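Local atomic coordinates of signal recognition particle receptor FtsY (Sulfolobus acidocaldarius, PDB entry 5L3S), a protein that serves as the docking receptor for the signal recognition particle and belongs to the SRP54-type family, pairing a helical bundle with a P-loop GTPase-type domain. Residues L90-K93 with I94-G98; V122-L125 with K126-L130; A136-T139 with F140-A143; G276-Y279 with D280-I283. All coordinates share one frame; numbering follows the deposited sequence.

Contact 1 of 4, residues L90-K93 with I94-G98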
loop_
_atom_site.group_PDB
_atom_site.type_symbol
_atom_site.label_atom_id
_atom_site.label_comp_id
_atom_site.label_asym_id
_atom_site.label_seq_id
_atom_site.Cartn_x
_atom_site.Cartn_y
_atom_site.Cartn_z
ATOM N N LEU B 90 -10.549 11.566 19.724
ATOM C CA LEU B 90 -9.986 12.782 19.140
ATOM C C LEU B 90 -10.929 13.973 19.220
ATOM O O LEU B 90 -10.500 15.100 19.455
ATOM C CB LEU B 90 -9.572 12.550 17.683
ATOM C CG LEU B 90 -9.018 13.778 16.959
ATOM C CD1 LEU B 90 -7.782 14.312 17.674
ATOM C CD2 LEU B 90 -8.697 13.451 15.520
ATOM N N ILE B 91 -12.212 13.727 19.005
ATOM C CA ILE B 91 -13.181 14.810 19.062
ATOM C C ILE B 91 -13.275 15.349 20.488
ATOM O O ILE B 91 -13.330 16.561 20.694
ATOM C CB ILE B 91 -14.551 14.363 18.526
ATOM C CG1 ILE B 91 -14.449 14.101 17.020
ATOM C CG2 ILE B 91 -15.615 15.421 18.804
ATOM C CD1 ILE B 91 -15.451 13.096 16.518
ATOM N N GLU B 92 -13.248 14.451 21.469
ATOM C CA GLU B 92 -13.273 14.875 22.867
ATOM C C GLU B 92 -12.002 15.658 23.191
ATOM O O GLU B 92 -12.061 16.661 23.906
ATOM C CB GLU B 92 -13.451 13.678 23.819
ATOM C CG GLU B 92 -13.333 14.040 25.298
ATOM C CD GLU B 92 -13.323 12.821 26.205
ATOM O OE1 GLU B 92 -13.768 11.740 25.758
ATOM O OE2 GLU B 92 -12.864 12.940 27.363
ATOM N N LYS B 93 -10.873 15.217 22.637
ATOM C CA LYS B 93 -9.594 15.922 22.766
ATOM C C LYS B 93 -9.703 17.360 22.268
ATOM O O LYS B 93 -9.294 18.295 22.950
ATOM C CB LYS B 93 -8.500 15.238 21.943
ATOM C CG LYS B 93 -7.721 14.121 22.624
ATOM C CD LYS B 93 -6.585 13.654 21.697
ATOM C CE LYS B 93 -5.929 12.354 22.158
ATOM N NZ LYS B 93 -5.014 12.567 23.313
ATOM N N ILE B 94 -10.235 17.521 21.061
ATOM C CA ILE B 94 -10.406 18.850 20.471
ATOM C C ILE B 94 -11.365 19.704 21.306
ATOM O O ILE B 94 -11.030 20.828 21.679
ATOM C CB ILE B 94 -10.909 18.773 19.023
ATOM C CG1 ILE B 94 -9.909 18.000 18.155
ATOM C CG2 ILE B 94 -11.135 20.184 18.469
ATOM C CD1 ILE B 94 -10.393 17.736 16.751
ATOM N N ARG B 95 -12.549 19.171 21.604
ATOM C CA ARG B 95 -13.518 19.904 22.439
ATOM C C ARG B 95 -12.972 20.301 23.810
ATOM O O ARG B 95 -13.324 21.354 24.349
ATOM C CB ARG B 95 -14.810 19.098 22.615
ATOM C CG ARG B 95 -15.730 19.066 21.392
ATOM C CD ARG B 95 -16.699 17.896 21.504
ATOM N NE ARG B 95 -17.715 17.870 20.453
ATOM C CZ ARG B 95 -18.636 16.916 20.337
ATOM N NH1 ARG B 95 -18.662 15.910 21.203
ATOM N NH2 ARG B 95 -19.532 16.965 19.359
ATOM N N SER B 96 -12.122 19.462 24.388
ATOM C CA SER B 96 -11.592 19.750 25.719
ATOM C C SER B 96 -10.421 20.714 25.646
ATOM O O SER B 96 -10.014 21.288 26.654
ATOM C CB SER B 96 -11.174 18.464 26.436
ATOM O OG SER B 96 -12.308 17.666 26.720
ATOM N N SER B 97 -9.885 20.881 24.443
ATOM C CA SER B 97 -8.747 21.758 24.204
ATOM C C SER B 97 -9.166 23.233 24.180
ATOM O O SER B 97 -10.213 23.588 23.626
ATOM C CB SER B 97 -8.079 21.382 22.881
ATOM O OG SER B 97 -6.979 22.227 22.602
ATOM N N GLY B 98 -8.345 24.087 24.776
ATOM C CA GLY B 98 -8.637 25.508 24.799
ATOM C C GLY B 98 -8.029 26.169 23.585
ATOM O O GLY B 98 -8.202 27.366 23.353
#

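Contact 2 of 4, residues V122-L125 with K126-L130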
loop_
_atom_site.group_PDB
_atom_site.type_symbol
_atom_site.label_atom_id
_atom_site.label_comp_id
_atom_site.label_asym_id
_atom_site.label_seq_id
_atom_site.Cartn_x
_atom_site.Cartn_y
_atom_site.Cartn_z
ATOM N N VAL B 122 -12.537 16.130 7.816
ATOM C CA VAL B 122 -13.394 17.316 7.723
ATOM C C VAL B 122 -14.875 16.958 7.843
ATOM O O VAL B 122 -15.622 17.596 8.589
ATOM C CB VAL B 122 -13.197 18.064 6.380
ATOM C CG1 VAL B 122 -14.253 19.178 6.232
ATOM C CG2 VAL B 122 -11.801 18.633 6.304
ATOM N N ASN B 123 -15.304 15.945 7.089
ATOM C CA ASN B 123 -16.698 15.511 7.162
ATOM C C ASN B 123 -17.110 15.094 8.575
ATOM O O ASN B 123 -18.195 15.439 9.040
ATOM C CB ASN B 123 -16.983 14.373 6.190
ATOM C CG ASN B 123 -18.440 14.006 6.154
ATOM O OD1 ASN B 123 -19.264 14.769 5.667
ATOM N ND2 ASN B 123 -18.772 12.832 6.678
ATOM N N MET B 124 -16.232 14.382 9.265
ATOM C CA MET B 124 -16.550 13.919 10.609
ATOM C C MET B 124 -16.629 15.130 11.542
ATOM O O MET B 124 -17.541 15.228 12.354
ATOM C CB MET B 124 -15.513 12.907 11.105
ATOM C CG MET B 124 -15.735 12.455 12.555
ATOM S SD MET B 124 -14.402 11.364 13.070
ATOM C CE MET B 124 -12.960 12.359 12.701
ATOM N N LEU B 125 -15.694 16.068 11.390
ATOM C CA LEU B 125 -15.673 17.274 12.232
ATOM C C LEU B 125 -16.919 18.147 12.028
ATOM O O LEU B 125 -17.494 18.674 13.001
ATOM C CB LEU B 125 -14.384 18.083 11.998
ATOM C CG LEU B 125 -13.073 17.403 12.429
ATOM C CD1 LEU B 125 -11.828 18.151 11.926
ATOM C CD2 LEU B 125 -13.006 17.240 13.940
ATOM N N LYS B 126 -17.339 18.292 10.774
ATOM C CA LYS B 126 -18.563 19.024 10.464
ATOM C C LYS B 126 -19.778 18.423 11.156
ATOM O O LYS B 126 -20.618 19.158 11.684
ATOM C CB LYS B 126 -18.828 19.089 8.960
ATOM C CG LYS B 126 -17.935 20.025 8.192
ATOM C CD LYS B 126 -18.685 20.622 7.009
ATOM C CE LYS B 126 -19.104 19.556 6.005
ATOM N NZ LYS B 126 -20.079 20.100 5.013
ATOM N N LYS B 127 -19.869 17.094 11.159
ATOM C CA LYS B 127 -20.974 16.396 11.829
ATOM C C LYS B 127 -20.924 16.592 13.346
ATOM O O LYS B 127 -21.937 16.450 14.038
ATOM C CB LYS B 127 -20.930 14.894 11.523
ATOM C CG LYS B 127 -20.884 14.539 10.047
ATOM C CD LYS B 127 -22.256 14.566 9.398
ATOM C CE LYS B 127 -22.148 14.386 7.891
ATOM N NZ LYS B 127 -23.487 14.322 7.239
ATOM N N ASN B 128 -19.736 16.887 13.867
ATOM C CA ASN B 128 -19.575 17.134 15.296
ATOM C C ASN B 128 -19.609 18.626 15.623
ATOM O O ASN B 128 -19.238 19.038 16.721
ATOM C CB ASN B 128 -18.280 16.504 15.809
ATOM C CG ASN B 128 -18.411 15.010 16.028
ATOM O OD1 ASN B 128 -18.814 14.561 17.109
ATOM N ND2 ASN B 128 -18.092 14.228 14.999
ATOM N N ASN B 129 -20.046 19.421 14.650
ATOM C CA ASN B 129 -20.171 20.875 14.796
ATOM C C ASN B 129 -18.872 21.621 15.107
ATOM O O ASN B 129 -18.873 22.609 15.840
ATOM C CB ASN B 129 -21.257 21.218 15.821
ATOM C CG ASN B 129 -22.609 20.659 15.432
ATOM O OD1 ASN B 129 -23.182 21.049 14.412
ATOM N ND2 ASN B 129 -23.127 19.737 16.238
ATOM N N LEU B 130 -17.765 21.152 14.541
ATOM C CA LEU B 130 -16.484 21.838 14.680
ATOM C C LEU B 130 -16.084 22.507 13.363
ATOM O O LEU B 130 -16.077 21.856 12.329
ATOM C CB LEU B 130 -15.405 20.840 15.112
ATOM C CG LEU B 130 -15.641 20.288 16.522
ATOM C CD1 LEU B 130 -14.777 19.070 16.803
ATOM C CD2 LEU B 130 -15.378 21.370 17.541
#

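Contact 3 of 4, residues A136-T139 with F140-A143. With GNP (phosphoaminophosphonic acid-guanylate ester), chain R.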
loop_
_atom_site.group_PDB
_atom_site.type_symbol
_atom_site.label_atom_id
_atom_site.label_comp_id
_atom_site.label_asym_id
_atom_site.label_seq_id
_atom_site.Cartn_x
_atom_site.Cartn_y
_atom_site.Cartn_z
ATOM N N ALA B 136 -3.290 23.518 2.298
ATOM C CA ALA B 136 -2.797 22.767 1.141
ATOM C C ALA B 136 -1.275 22.765 1.116
ATOM O O ALA B 136 -0.655 23.386 0.254
ATOM C CB ALA B 136 -3.358 23.354 -0.146
ATOM N N SER B 137 -0.667 22.056 2.060
ATOM C CA SER B 137 0.788 22.094 2.216
ATOM C C SER B 137 1.566 21.021 1.422
ATOM O O SER B 137 2.759 20.854 1.635
ATOM C CB SER B 137 1.176 22.073 3.699
ATOM O OG SER B 137 0.967 23.349 4.299
ATOM N N ASP B 138 0.887 20.297 0.529
ATOM C CA ASP B 138 1.581 19.582 -0.559
ATOM C C ASP B 138 1.714 20.550 -1.717
ATOM O O ASP B 138 0.769 20.750 -2.479
ATOM C CB ASP B 138 0.797 18.358 -1.026
ATOM C CG ASP B 138 1.473 17.614 -2.192
ATOM O OD1 ASP B 138 2.457 18.115 -2.780
ATOM O OD2 ASP B 138 0.992 16.512 -2.528
ATOM N N THR B 139 2.889 21.148 -1.852
ATOM C CA THR B 139 3.111 22.139 -2.895
ATOM C C THR B 139 3.952 21.535 -4.018
ATOM O O THR B 139 4.453 22.243 -4.894
ATOM C CB THR B 139 3.843 23.376 -2.341
ATOM O OG1 THR B 139 5.103 22.969 -1.798
ATOM C CG2 THR B 139 3.024 24.037 -1.218
ATOM N N PHE B 140 4.112 20.225 -3.996
ATOM C CA PHE B 140 4.989 19.570 -4.975
ATOM C C PHE B 140 4.256 18.788 -6.058
ATOM O O PHE B 140 4.531 18.945 -7.251
ATOM C CB PHE B 140 5.993 18.638 -4.285
ATOM C CG PHE B 140 6.706 17.703 -5.240
ATOM C CD1 PHE B 140 7.854 18.111 -5.899
ATOM C CD2 PHE B 140 6.216 16.425 -5.488
ATOM C CE1 PHE B 140 8.504 17.262 -6.797
ATOM C CE2 PHE B 140 6.855 15.578 -6.381
ATOM C CZ PHE B 140 8.005 15.994 -7.026
ATOM N N ARG B 141 3.352 17.908 -5.653
ATOM C CA ARG B 141 2.864 16.913 -6.604
ATOM C C ARG B 141 1.835 17.499 -7.554
ATOM O O ARG B 141 1.038 18.350 -7.169
ATOM C CB ARG B 141 2.294 15.688 -5.891
ATOM C CG ARG B 141 2.323 14.425 -6.769
ATOM C CD ARG B 141 1.082 13.581 -6.557
ATOM N NE ARG B 141 -0.138 14.328 -6.861
ATOM C CZ ARG B 141 -1.176 14.409 -6.039
ATOM N NH1 ARG B 141 -1.134 13.772 -4.876
ATOM N NH2 ARG B 141 -2.257 15.108 -6.374
ATOM N N ALA B 142 1.868 17.047 -8.800
ATOM C CA ALA B 142 0.912 17.497 -9.808
ATOM C C ALA B 142 -0.541 17.439 -9.311
ATOM O O ALA B 142 -1.009 16.420 -8.770
ATOM C CB ALA B 142 1.076 16.694 -11.105
ATOM N N ALA B 143 -1.214 18.573 -9.469
ATOM C CA ALA B 143 -2.608 18.773 -9.092
ATOM C C ALA B 143 -2.924 18.542 -7.612
ATOM O O ALA B 143 -4.071 18.277 -7.279
ATOM C CB ALA B 143 -3.526 17.918 -9.964
HETATM P PG GNP R . -0.033 11.528 -2.325
HETATM O O1G GNP R . -0.415 12.915 -1.862
HETATM O O2G GNP R . 0.371 11.497 -3.793
HETATM O O3G GNP R . 1.118 10.909 -1.563
HETATM N N3B GNP R . -1.303 10.569 -2.159
HETATM P PB GNP R . -2.187 10.564 -0.794
HETATM O O1B GNP R . -2.574 11.932 -0.450
HETATM O O2B GNP R . -1.426 9.879 0.261
HETATM O O3A GNP R . -3.417 9.749 -1.134
HETATM P PA GNP R . -4.716 10.170 -1.835
HETATM O O1A GNP R . -5.645 10.839 -0.867
HETATM O O2A GNP R . -4.428 10.902 -3.108
HETATM O "O5'" GNP R . -5.446 8.819 -2.156
HETATM C "C5'" GNP R . -4.915 7.849 -3.115
HETATM C "C4'" GNP R . -6.060 6.995 -3.632
HETATM O "O4'" GNP R . -6.538 6.077 -2.581
HETATM C "C3'" GNP R . -7.278 7.788 -4.064
HETATM O "O3'" GNP R . -7.873 7.133 -5.170
HETATM C "C2'" GNP R . -8.208 7.696 -2.841
HETATM O "O2'" GNP R . -9.568 7.832 -3.216
HETATM C "C1'" GNP R . -7.932 6.232 -2.467
HETATM N N9 GNP R . -8.300 5.928 -1.085
HETATM C C8 GNP R . -7.960 6.601 0.058
HETATM N N7 GNP R . -8.441 6.051 1.159
HETATM C C5 GNP R . -9.135 4.940 0.685
HETATM C C6 GNP R . -9.867 3.961 1.391
HETATM O O6 GNP R . -10.043 3.922 2.616
HETATM N N1 GNP R . -10.435 3.008 0.540
HETATM C C2 GNP R . -10.273 3.004 -0.838
HETATM N N2 GNP R . -10.866 2.033 -1.530
HETATM N N3 GNP R . -9.586 3.925 -1.504
HETATM C C4 GNP R . -9.057 4.855 -0.685
#

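Contact 4 of 4, residues G276-Y279 with D280-I283. With GNP (phosphoaminophosphonic acid-guanylate ester), chain R.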
loop_
_atom_site.group_PDB
_atom_site.type_symbol
_atom_site.label_atom_id
_atom_site.label_comp_id
_atom_site.label_asym_id
_atom_site.label_seq_id
_atom_site.Cartn_x
_atom_site.Cartn_y
_atom_site.Cartn_z
ATOM N N GLY B 276 -13.283 3.191 2.254
ATOM C CA GLY B 276 -13.811 3.483 0.935
ATOM C C GLY B 276 -13.373 4.874 0.499
ATOM O O GLY B 276 -12.518 5.497 1.140
ATOM N N GLN B 277 -13.978 5.379 -0.570
ATOM C CA GLN B 277 -13.527 6.658 -1.137
ATOM C C GLN B 277 -14.481 7.831 -0.884
ATOM O O GLN B 277 -14.186 8.956 -1.272
ATOM C CB GLN B 277 -13.225 6.512 -2.638
ATOM C CG GLN B 277 -12.245 5.375 -2.953
ATOM C CD GLN B 277 -11.855 5.307 -4.419
ATOM O OE1 GLN B 277 -12.467 4.580 -5.202
ATOM N NE2 GLN B 277 -10.842 6.081 -4.801
ATOM N N ASN B 278 -15.620 7.561 -0.262
ATOM C CA ASN B 278 -16.597 8.609 0.061
ATOM C C ASN B 278 -16.315 9.206 1.430
ATOM O O ASN B 278 -15.631 8.593 2.244
ATOM C CB ASN B 278 -18.027 8.062 0.045
ATOM C CG ASN B 278 -18.469 7.609 -1.330
ATOM O OD1 ASN B 278 -18.112 8.215 -2.336
ATOM N ND2 ASN B 278 -19.263 6.543 -1.378
ATOM N N TYR B 279 -16.863 10.391 1.695
ATOM C CA TYR B 279 -16.484 11.135 2.885
ATOM C C TYR B 279 -16.878 10.406 4.163
ATOM O O TYR B 279 -16.177 10.491 5.165
ATOM C CB TYR B 279 -17.089 12.535 2.864
ATOM C CG TYR B 279 -16.590 13.379 1.711
ATOM C CD1 TYR B 279 -15.293 13.243 1.234
ATOM C CD2 TYR B 279 -17.424 14.301 1.094
ATOM C CE1 TYR B 279 -14.837 14.015 0.164
ATOM C CE2 TYR B 279 -16.981 15.067 0.032
ATOM C CZ TYR B 279 -15.691 14.926 -0.423
ATOM O OH TYR B 279 -15.262 15.700 -1.486
ATOM N N ASP B 280 -17.995 9.694 4.114
ATOM C CA ASP B 280 -18.498 8.940 5.284
ATOM C C ASP B 280 -17.679 7.672 5.569
ATOM O O ASP B 280 -17.848 7.036 6.613
ATOM C CB ASP B 280 -19.962 8.563 5.043
ATOM C CG ASP B 280 -20.720 8.261 6.330
ATOM O OD1 ASP B 280 -20.448 8.925 7.356
ATOM O OD2 ASP B 280 -21.599 7.365 6.311
ATOM N N ASP B 281 -16.784 7.300 4.649
ATOM C CA ASP B 281 -16.089 6.002 4.759
ATOM C C ASP B 281 -14.931 5.984 5.761
ATOM O O ASP B 281 -13.793 5.684 5.419
ATOM C CB ASP B 281 -15.648 5.501 3.381
ATOM C CG ASP B 281 -16.833 5.247 2.464
ATOM O OD1 ASP B 281 -17.955 5.098 2.982
ATOM O OD2 ASP B 281 -16.655 5.207 1.235
ATOM N N LEU B 282 -15.249 6.296 7.012
ATOM C CA LEU B 282 -14.250 6.385 8.057
ATOM C C LEU B 282 -14.915 5.839 9.322
ATOM O O LEU B 282 -15.994 6.272 9.683
ATOM C CB LEU B 282 -13.853 7.852 8.270
ATOM C CG LEU B 282 -12.658 8.142 9.191
ATOM C CD1 LEU B 282 -11.359 7.777 8.539
ATOM C CD2 LEU B 282 -12.645 9.601 9.647
ATOM N N ILE B 283 -14.279 4.877 9.981
ATOM C CA ILE B 283 -14.813 4.352 11.232
ATOM C C ILE B 283 -13.782 4.431 12.353
ATOM O O ILE B 283 -12.583 4.369 12.101
ATOM C CB ILE B 283 -15.327 2.895 11.081
ATOM C CG1 ILE B 283 -14.224 1.995 10.525
ATOM C CG2 ILE B 283 -16.559 2.845 10.175
ATOM C CD1 ILE B 283 -14.600 0.500 10.532
HETATM P PG GNP R . -0.033 11.528 -2.325
HETATM O O1G GNP R . -0.415 12.915 -1.862
HETATM O O2G GNP R . 0.371 11.497 -3.793
HETATM O O3G GNP R . 1.118 10.909 -1.563
HETATM N N3B GNP R . -1.303 10.569 -2.159
HETATM P PB GNP R . -2.187 10.564 -0.794
HETATM O O1B GNP R . -2.574 11.932 -0.450
HETATM O O2B GNP R . -1.426 9.879 0.261
HETATM O O3A GNP R . -3.417 9.749 -1.134
HETATM P PA GNP R . -4.716 10.170 -1.835
HETATM O O1A GNP R . -5.645 10.839 -0.867
HETATM O O2A GNP R . -4.428 10.902 -3.108
HETATM O "O5'" GNP R . -5.446 8.819 -2.156
HETATM C "C5'" GNP R . -4.915 7.849 -3.115
HETATM C "C4'" GNP R . -6.060 6.995 -3.632
HETATM O "O4'" GNP R . -6.538 6.077 -2.581
HETATM C "C3'" GNP R . -7.278 7.788 -4.064
HETATM O "O3'" GNP R . -7.873 7.133 -5.170
HETATM C "C2'" GNP R . -8.208 7.696 -2.841
HETATM O "O2'" GNP R . -9.568 7.832 -3.216
HETATM C "C1'" GNP R . -7.932 6.232 -2.467
HETATM N N9 GNP R . -8.300 5.928 -1.085
HETATM C C8 GNP R . -7.960 6.601 0.058
HETATM N N7 GNP R . -8.441 6.051 1.159
HETATM C C5 GNP R . -9.135 4.940 0.685
HETATM C C6 GNP R . -9.867 3.961 1.391
HETATM O O6 GNP R . -10.043 3.922 2.616
HETATM N N1 GNP R . -10.435 3.008 0.540
HETATM C C2 GNP R . -10.273 3.004 -0.838
HETATM N N2 GNP R . -10.866 2.033 -1.530
HETATM N N3 GNP R . -9.586 3.925 -1.504
HETATM C C4 GNP R . -9.057 4.855 -0.685
#

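Contact 1 of 4, residues L90-K93 with I94-G98
Ile94 N and Arg95 N point back to Leu90 O and Ile91 O, each at 2.9 Å, the i to i+4 bonds that run through helix 90-96. The second of these is almost straight, with an N-H...O angle of 176°. At the next residue, Glu92 O is gripped twice by Ser96: by its N at 2.8 Å and by its OG at 3.0 Å, the two donors arriving from opposite faces of the carbonyl plane. Ser96 can fold back in this way because its OG stands beside its own backbone N (chi1 -67°), which turns the hydroxyl toward the preceding turn. The element is the short helix 90-96 that leads into strand 102-107 of the GTPase-type domain, and its apolar side packs on strands 102-107 and 216-222 and on helix 114-127: Ile94 meets Phe102 and Leu125, Leu90 meets Phe216, and Ile91 rests on Met124. Within the helix, Leu90 and Ile94 cross at a slant, Leu90 CG lying 4.2 Å from Ile94 CD1. Ile91 and Arg95 instead run alongside each other in the same direction. The branch methyl Ile91 CG2 sits over one face of the guanidinium, displaced toward its rim and 3.6 Å from Arg95 NE. Arg95 stays extended from CG to NE, and its NH2 makes a weak hydrogen bond to Asn128 O.

Contact 2 of 4, residues V122-L125 with K126-L130
Helix 114-127 ends here in a Schellman motif: Leu130 N returns to Leu125 O at 2.9 Å and Asn129 N to Lys126 O at 3.0 Å, while Asn129 takes the positive phi (60°) of the C-prime residue. Up to that point the backbone is regular, Lys126 N bonding Val122 O and Lys127 N bonding Asn123 O. Leu130 N lies above the plane of the Leu125 carbonyl. The same turn brings two leucines together, Leu125 CD2 and Leu130 CD1 meeting at 3.8 Å, with Val186 of the central sheet also against Leu125. In Lys127, chi1 (-53°) sets CG beside the backbone N and 3.0 Å from Asn123 O. The bend at chi2 then carries the chain at a slant past the Asn123 amide, where Lys127 CE lies 3.7 Å from Asn123 OD1. The polar end of Lys126 goes to a different part of the domain, where NZ is hydrogen-bonded to Leu155 O. Asn128 is the first residue to leave helical angles, and its side chain hydrogen-bonds a carbonyl of the last turn. Its backbone N makes weak bonds to both Met124 O and Leu125 O, and the amide supplies a straighter one, ND2 donating to Met124 O at 2.9 Å with an N-H...O angle of 166°; the oxygen lies in the amide plane of Asn128, whereas ND2 stands above the plane of the Met124 carbonyl.

Contact 3 of 4, residues A136-T139 with F140-A143
Asp138 OD1 receives two consecutive backbone amides, Phe140 N at 2.9 Å and Arg141 N at 3.0 Å. The first comes nearly along the C-O axis, the second on the syn side, somewhat out of the carboxylate plane, with an N-H...O angle of 174°. Asp138 reaches them with CG anti to its backbone N (chi1 178°), and by holding both amides it fixes the bend that follows strand 132-137. The other oxygen, OD2, lies against Arg141 CB at 3.7 Å. It also stands over one face of the guanidinium, 4.2 Å from Arg141 NH1. The two flat groups are nearly perpendicular, their planes 82° apart, and no guanidinium N-H points at OD2, so the attraction is probably one of charge alone.

The guanidinium spends its N-H groups in other directions. NH1 donates to GNP O2G at 2.9 Å, the terminal phosphorus lying at the edge of the group and in its plane. On another edge, NE and NH2 grip Ala142 O side-on, each at 3.0 Å and from the same face of that carbonyl. Bends at chi2 and chi3 curl the arginine back to make this local clasp, which fixes the rotation of the group, and Gln147 OE1 takes a further bond from NH2. A second GNP also touches Arg141, and the other protein chain packs against it. The loop between strand 132-137 and helix 144-155 thus forms part of the phosphate-binding side of the nucleotide pocket in this P-loop, SRP54-type GTPase domain, at the interface with the partner protein.

Contact 4 of 4, residues G276-Y279 with D280-I283
Asp281 turns its CB back toward residues 276-278, and the carboxylate follows. CB itself lies 3.3 Å from Asn278 O and close to Gly276 N. CG stays near the same carbonyl, its torsion placing it beside the backbone N (chi1 -63°). At the tip, OD2 accepts Asn278 N at 3.0 Å, the donor standing well above the carboxylate plane, and it also comes within 3.3 Å of Gly276 CA. Asp281 OD2 also lies 3.4 Å from Asn278 CB; the Asn278 and Asp281 side chains point the same way, their amide and carboxylate planes 45° apart. The main chain closes the loop in return, Asp281 N donating to Asn278 O in a type I beta turn with an N-H...O angle of 158°.

Residues Gly276 and Gln277 of the same loop also meet GNP. Gln277, extended beyond CG, lays CG 3.4 Å from GNP N3 and carries NE2 on to the ribose, where it donates to GNP O2' at 2.7 Å in a nearly straight bond. At the far edge of the base, Gly276 N makes a weak hydrogen bond to GNP O6. Lys120 NZ ties Gly276 O to Asp281 O, while Tyr279 leads away to His151, its OH and His151 ND1 being hydrogen-bonded. Between strands 270-274 and 282-284, the turn forms part of the guanine- and ribose-facing side of the nucleotide pocket in this SRP54-type GTPase domain.

Overall arrangement
Contacts 1 and 2 touch, on the same side of the chain's centre: their own centres are 13 Å apart, and Ile91 CD1 comes within 3.3 Å of Asn128 ND2. Contact 2 passes the packing on to contact 4, also 13 Å away between centres, through Asn123 CB and Tyr279 CB at 3.8 Å and through Met124 against Leu282. Contacts 3 and 4 do not touch, their nearest atoms being about 12 Å apart, yet GNP spans them, with its terminal phosphate at contact 3 and its base and ribose at contact 4. Contact 1 is remote from contact 3, about 17 Å between nearest atoms.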